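Cell wall surface anchor protein (Streptococcus agalactiae, PDB 4Z1P) is a cell-surface adhesin of the antigen I/II type, probably anchored to the cell wall through an LPXTG motif and used in cell adhesion. Local coordinates at residues Glu204-Leu209 and Phe301-Arg306; His235-Lys240 and Lys305-Gly310. One frame throughout, in Å; residues are numbered along the deposited sequence.

Interaction 1 of 2, residues Glu204-Leu209 and Phe301-Arg306; sequences EVTYKL and FIVVKR
Val205 and Tyr207 pair with Val304 and Ile302 in the middle of a four-stranded antiparallel sheet, one of the two sheets packed together in the C-terminal adhesin domain. Strands 204-210 and 298-306 are its inner strands. Each of these hydrogen-bonded pairs makes two backbone bonds, for example Val304 N to Val205 O at 2.9 Å. The Tyr207 side chain can be followed outward on the face that carries Val205, Ile302 and Val304. CB packs on Ile302 CB at 4.3 Å, and CD2 lies 4.2 Å from Ile302 O. CE2 reaches Val304 CG2 at 3.8 Å, the two side chains crossing at about a right angle. At the tip, OH lies at the edge of the Arg306 guanidinium, and its hydrogen bond goes to Asp236. Val205 CG2 meets Val304 CG2 at 3.6 Å. Strand 311-320 of the other sheet packs on Tyr207 and Leu209. On the reverse face, Lys208 runs fully extended beside the Phe301 ring, its CG anti to the backbone N (chi1 179°). Thr206 CG2 touches the edge of that ring. At the exposed end, one water donates to Glu204 OE1 at 2.6 Å and weakly accepts from Lys305 NZ at 3.3 Å.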
loop_
_atom_site.group_PDB
_atom_site.type_symbol
_atom_site.label_atom_id
_atom_site.label_comp_id
_atom_site.label_asym_id
_atom_site.label_seq_id
_atom_site.Cartn_x
_atom_site.Cartn_y
_atom_site.Cartn_z
ATOM N N GLU A 204 11.126 -30.443 26.107
ATOM C CA GLU A 204 10.496 -29.231 25.607
ATOM C C GLU A 204 11.291 -28.718 24.396
ATOM O O GLU A 204 12.504 -28.807 24.370
ATOM C CB GLU A 204 10.438 -28.164 26.696
ATOM C CG GLU A 204 9.582 -28.671 27.863
ATOM C CD GLU A 204 9.412 -27.719 28.991
ATOM O OE1 GLU A 204 8.959 -28.219 30.047
ATOM O OE2 GLU A 204 9.680 -26.512 28.825
ATOM N N VAL A 205 10.579 -28.091 23.464
ATOM C CA VAL A 205 11.227 -27.335 22.401
ATOM C C VAL A 205 10.411 -26.054 22.253
ATOM O O VAL A 205 9.177 -26.019 22.557
ATOM C CB VAL A 205 11.275 -28.102 21.011
ATOM C CG1 VAL A 205 11.857 -29.491 21.153
ATOM C CG2 VAL A 205 9.927 -28.181 20.309
ATOM N N THR A 206 11.085 -25.048 21.735
ATOM C CA THR A 206 10.458 -23.739 21.555
ATOM C C THR A 206 10.386 -23.376 20.072
ATOM O O THR A 206 11.408 -23.310 19.418
ATOM C CB THR A 206 11.300 -22.697 22.270
ATOM O OG1 THR A 206 11.263 -22.981 23.677
ATOM C CG2 THR A 206 10.751 -21.230 22.075
ATOM N N TYR A 207 9.189 -23.106 19.569
ATOM C CA TYR A 207 9.061 -22.475 18.258
ATOM C C TYR A 207 9.226 -20.970 18.353
ATOM O O TYR A 207 8.598 -20.294 19.178
ATOM C CB TYR A 207 7.726 -22.852 17.645
ATOM C CG TYR A 207 7.630 -24.356 17.446
ATOM C CD1 TYR A 207 8.532 -25.019 16.643
ATOM C CD2 TYR A 207 6.615 -25.090 18.064
ATOM C CE1 TYR A 207 8.461 -26.389 16.443
ATOM C CE2 TYR A 207 6.521 -26.476 17.907
ATOM C CZ TYR A 207 7.462 -27.124 17.130
ATOM O OH TYR A 207 7.347 -28.430 17.001
ATOM N N LYS A 208 10.097 -20.434 17.500
ATOM C CA LYS A 208 10.269 -19.008 17.396
ATOM C C LYS A 208 9.593 -18.501 16.086
ATOM O O LYS A 208 9.968 -18.934 14.999
ATOM C CB LYS A 208 11.745 -18.658 17.378
ATOM C CG LYS A 208 11.973 -17.156 17.247
ATOM C CD LYS A 208 13.445 -16.831 17.167
ATOM C CE LYS A 208 13.632 -15.325 17.151
ATOM N NZ LYS A 208 14.994 -14.976 16.662
ATOM N N LEU A 209 8.592 -17.638 16.238
ATOM C CA LEU A 209 7.941 -16.968 15.125
ATOM C C LEU A 209 8.463 -15.558 15.058
ATOM O O LEU A 209 8.226 -14.774 15.958
ATOM C CB LEU A 209 6.470 -16.997 15.315
ATOM C CG LEU A 209 5.926 -18.420 15.513
ATOM C CD1 LEU A 209 4.437 -18.363 15.650
ATOM C CD2 LEU A 209 6.314 -19.457 14.418
ATOM N N PHE A 301 7.374 -16.774 21.009
ATOM C CA PHE A 301 8.082 -17.989 21.348
ATOM C C PHE A 301 7.012 -18.909 21.933
ATOM O O PHE A 301 6.394 -18.543 22.917
ATOM C CB PHE A 301 9.108 -17.682 22.388
ATOM C CG PHE A 301 10.244 -16.860 21.893
ATOM C CD1 PHE A 301 11.324 -17.464 21.285
ATOM C CD2 PHE A 301 10.185 -15.466 21.933
ATOM C CE1 PHE A 301 12.409 -16.692 20.791
ATOM C CE2 PHE A 301 11.264 -14.699 21.488
ATOM C CZ PHE A 301 12.374 -15.308 20.897
ATOM N N ILE A 302 6.772 -20.034 21.273
ATOM C CA ILE A 302 5.791 -21.018 21.682
ATOM C C ILE A 302 6.481 -22.258 22.252
ATOM O O ILE A 302 7.212 -22.936 21.566
ATOM C CB ILE A 302 4.918 -21.434 20.508
ATOM C CG1 ILE A 302 4.169 -20.270 19.966
ATOM C CG2 ILE A 302 3.916 -22.478 20.928
ATOM C CD1 ILE A 302 3.694 -20.518 18.541
ATOM N N VAL A 303 6.264 -22.548 23.525
ATOM C CA VAL A 303 7.003 -23.671 24.075
ATOM C C VAL A 303 6.049 -24.850 24.197
ATOM O O VAL A 303 4.882 -24.709 24.559
ATOM C CB VAL A 303 7.927 -23.290 25.284
ATOM C CG1 VAL A 303 7.866 -21.823 25.688
ATOM C CG2 VAL A 303 7.941 -24.303 26.390
ATOM N N VAL A 304 6.547 -25.999 23.781
ATOM C CA VAL A 304 5.733 -27.179 23.717
ATOM C C VAL A 304 6.568 -28.329 24.301
ATOM O O VAL A 304 7.791 -28.232 24.412
ATOM C CB VAL A 304 5.286 -27.555 22.265
ATOM C CG1 VAL A 304 4.510 -26.421 21.633
ATOM C CG2 VAL A 304 6.451 -28.012 21.408
ATOM N N LYS A 305 5.888 -29.427 24.615
ATOM C CA LYS A 305 6.582 -30.613 25.099
ATOM C C LYS A 305 6.285 -31.712 24.099
ATOM O O LYS A 305 5.137 -31.864 23.704
ATOM C CB LYS A 305 6.034 -30.988 26.497
ATOM C CG LYS A 305 6.931 -31.996 27.225
ATOM C CD LYS A 305 6.291 -32.491 28.510
ATOM C CE LYS A 305 7.321 -32.993 29.478
ATOM N NZ LYS A 305 6.614 -32.959 30.756
ATOM N N ARG A 306 7.319 -32.492 23.748
ATOM C CA ARG A 306 7.244 -33.591 22.825
ATOM C C ARG A 306 6.671 -34.794 23.551
ATOM O O ARG A 306 7.295 -35.374 24.425
ATOM C CB ARG A 306 8.643 -33.883 22.228
ATOM C CG ARG A 306 8.733 -34.984 21.133
ATOM C CD ARG A 306 7.719 -34.820 19.977
ATOM N NE ARG A 306 7.674 -33.421 19.530
ATOM C CZ ARG A 306 8.642 -32.828 18.823
ATOM N NH1 ARG A 306 9.678 -33.542 18.437
ATOM N NH2 ARG A 306 8.559 -31.522 18.495
HETATM O O HOH W 1 8.956 -30.618 31.139
#

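Interaction 2 of 2, residues His235-Lys240 and Lys305-Gly310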
loop_
_atom_site.group_PDB
_atom_site.type_symbol
_atom_site.label_atom_id
_atom_site.label_comp_id
_atom_site.label_asym_id
_atom_site.label_seq_id
_atom_site.Cartn_x
_atom_site.Cartn_y
_atom_site.Cartn_z
ATOM N N HIS A 235 1.566 -34.604 18.652
ATOM C CA HIS A 235 2.926 -34.837 19.074
ATOM C C HIS A 235 3.477 -33.748 19.983
ATOM O O HIS A 235 4.441 -34.016 20.725
ATOM C CB HIS A 235 3.861 -35.024 17.859
ATOM C CG HIS A 235 3.601 -36.247 17.039
ATOM N ND1 HIS A 235 2.433 -36.441 16.323
ATOM C CD2 HIS A 235 4.416 -37.289 16.717
ATOM C CE1 HIS A 235 2.521 -37.566 15.634
ATOM N NE2 HIS A 235 3.717 -38.094 15.847
ATOM N N ASP A 236 2.902 -32.529 19.913
ATOM C CA ASP A 236 3.414 -31.385 20.647
ATOM C C ASP A 236 2.283 -30.964 21.572
ATOM O O ASP A 236 1.167 -30.612 21.115
ATOM C CB ASP A 236 3.742 -30.156 19.757
ATOM C CG ASP A 236 5.085 -30.228 19.061
ATOM O OD1 ASP A 236 5.944 -31.051 19.412
ATOM O OD2 ASP A 236 5.262 -29.451 18.097
ATOM N N LEU A 237 2.596 -30.989 22.863
ATOM C CA LEU A 237 1.716 -30.474 23.941
ATOM C C LEU A 237 2.038 -28.990 24.197
ATOM O O LEU A 237 3.122 -28.647 24.573
ATOM C CB LEU A 237 1.907 -31.295 25.244
ATOM C CG LEU A 237 1.115 -30.824 26.487
ATOM C CD1 LEU A 237 -0.400 -30.937 26.261
ATOM C CD2 LEU A 237 1.559 -31.679 27.666
ATOM N N TYR A 238 1.114 -28.112 23.854
ATOM C CA TYR A 238 1.311 -26.674 24.072
ATOM C C TYR A 238 1.410 -26.390 25.546
ATOM O O TYR A 238 0.561 -26.832 26.307
ATOM C CB TYR A 238 0.149 -25.855 23.453
ATOM C CG TYR A 238 0.227 -24.414 23.776
ATOM C CD1 TYR A 238 1.249 -23.599 23.234
ATOM C CD2 TYR A 238 -0.690 -23.834 24.647
ATOM C CE1 TYR A 238 1.358 -22.266 23.590
ATOM C CE2 TYR A 238 -0.641 -22.479 24.949
ATOM C CZ TYR A 238 0.400 -21.707 24.411
ATOM O OH TYR A 238 0.457 -20.392 24.734
ATOM N N LEU A 239 2.430 -25.664 25.936
ATOM C CA LEU A 239 2.637 -25.275 27.319
ATOM C C LEU A 239 2.398 -23.817 27.544
ATOM O O LEU A 239 1.661 -23.471 28.462
ATOM C CB LEU A 239 4.054 -25.625 27.757
ATOM C CG LEU A 239 4.369 -27.135 27.660
ATOM C CD1 LEU A 239 5.803 -27.323 28.048
ATOM C CD2 LEU A 239 3.478 -27.924 28.578
ATOM N N LYS A 240 2.959 -22.936 26.718
ATOM C CA LYS A 240 2.934 -21.497 27.028
ATOM C C LYS A 240 3.576 -20.707 25.916
ATOM O O LYS A 240 4.280 -21.281 25.108
ATOM C CB LYS A 240 3.694 -21.183 28.310
ATOM C CG LYS A 240 5.206 -21.349 28.213
ATOM C CD LYS A 240 5.984 -21.092 29.523
ATOM C CE LYS A 240 5.855 -19.675 30.102
ATOM N NZ LYS A 240 5.855 -18.512 29.138
ATOM N N LYS A 305 5.888 -29.427 24.615
ATOM C CA LYS A 305 6.582 -30.613 25.099
ATOM C C LYS A 305 6.285 -31.712 24.099
ATOM O O LYS A 305 5.137 -31.864 23.704
ATOM C CB LYS A 305 6.034 -30.988 26.497
ATOM C CG LYS A 305 6.931 -31.996 27.225
ATOM C CD LYS A 305 6.291 -32.491 28.510
ATOM C CE LYS A 305 7.321 -32.993 29.478
ATOM N NZ LYS A 305 6.614 -32.959 30.756
ATOM N N ARG A 306 7.319 -32.492 23.748
ATOM C CA ARG A 306 7.244 -33.591 22.825
ATOM C C ARG A 306 6.671 -34.794 23.551
ATOM O O ARG A 306 7.295 -35.374 24.425
ATOM C CB ARG A 306 8.643 -33.883 22.228
ATOM C CG ARG A 306 8.733 -34.984 21.133
ATOM C CD ARG A 306 7.719 -34.820 19.977
ATOM N NE ARG A 306 7.674 -33.421 19.530
ATOM C CZ ARG A 306 8.642 -32.828 18.823
ATOM N NH1 ARG A 306 9.678 -33.542 18.437
ATOM N NH2 ARG A 306 8.559 -31.522 18.495
ATOM N N ILE A 307 5.478 -35.177 23.172
ATOM C CA ILE A 307 4.808 -36.258 23.869
ATOM C C ILE A 307 4.460 -37.418 22.969
ATOM O O ILE A 307 3.713 -38.295 23.375
ATOM C CB ILE A 307 3.540 -35.782 24.584
ATOM C CG1 ILE A 307 2.615 -35.037 23.598
ATOM C CG2 ILE A 307 3.940 -34.984 25.801
ATOM C CD1 ILE A 307 1.299 -34.664 24.235
ATOM N N LYS A 308 5.021 -37.476 21.765
ATOM C CA LYS A 308 4.815 -38.676 20.931
ATOM C C LYS A 308 5.921 -38.775 19.917
ATOM O O LYS A 308 6.492 -37.735 19.476
ATOM C CB LYS A 308 3.404 -38.689 20.304
ATOM C CG LYS A 308 2.928 -40.010 19.668
ATOM C CD LYS A 308 1.602 -39.801 18.937
ATOM C CE LYS A 308 0.880 -41.092 18.594
ATOM N NZ LYS A 308 1.360 -41.650 17.306
ATOM N N ALA A 309 6.285 -40.018 19.589
ATOM C CA ALA A 309 7.352 -40.279 18.648
ATOM C C ALA A 309 6.887 -39.979 17.220
ATOM O O ALA A 309 5.697 -40.087 16.903
ATOM C CB ALA A 309 7.828 -41.727 18.743
ATOM N N GLY A 310 7.847 -39.592 16.381
ATOM C CA GLY A 310 7.590 -39.445 14.959
ATOM C C GLY A 310 8.126 -38.133 14.415
ATOM O O GLY A 310 8.905 -37.434 15.079
#
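Arg306 holds CG anti to the backbone N (chi1 -176°), and its chain then bends at chi2 and chi3. This folds the guanidinium back toward Asp236, whose CG is anti to its own carbonyl carbon (chi1 -81°). The grip is side-on, and both nitrogens give to one oxygen. NE meets Asp236 OD1 at 2.9 Å, nearly along the C-O axis. NH2 meets the same OD1 at 2.8 Å, on its syn lone pair. The carboxylate and guanidinium are nearly coplanar, 29° apart. Here inner strand 298-306 ends and antiparallel edge strand 236-245 of the four-stranded adhesin-domain sheet begins. Leu237 and Lys305 form a hydrogen-bonded pair, with Leu237 N to Lys305 O at 2.8 Å. Ile307 N bonds to His235 O at 2.9 Å and carries the pairing into the loop. Leu237 CB, on the face opposite Asp236, rests on Ile307 CD1 at 3.6 Å. Beyond strand 298-306, Lys308 lies over one face of the ring of His235, the residue just before strand 236-245. Its CD stands 4.1 Å from the ring centroid in a CH-pi contact. Asp236 OD2 is held from strand 204-210, and Arg306 NH1 bonds to Thr332 and Thr334. Both carboxylate oxygens of this buried aspartate thus have partners, and the adjacent guanidinium would probably stabilise its negative charge.

Interactions 1 and 2 lie on the two edges of one strand, 298-306, with their centres about 9 Å apart. Strand 204-210 runs along one edge and strand 236-245 along the other. The two contacts share Lys305 and Arg306. They also touch directly through Tyr207 OH and Asp236 OD2, 2.6 Å apart, so a polar link spans strand 298-306 on the face that carries Ile302 and Val304. Val304 CG2 packs 3.5 Å from Asp236 CG beside it. Further along, Val303 N lies 2.8 Å from Lys240 O, at the classic beta bulge where Leu239 and Lys240 both face Val303. Together they join three neighbouring strands of the C-terminal adhesin domain.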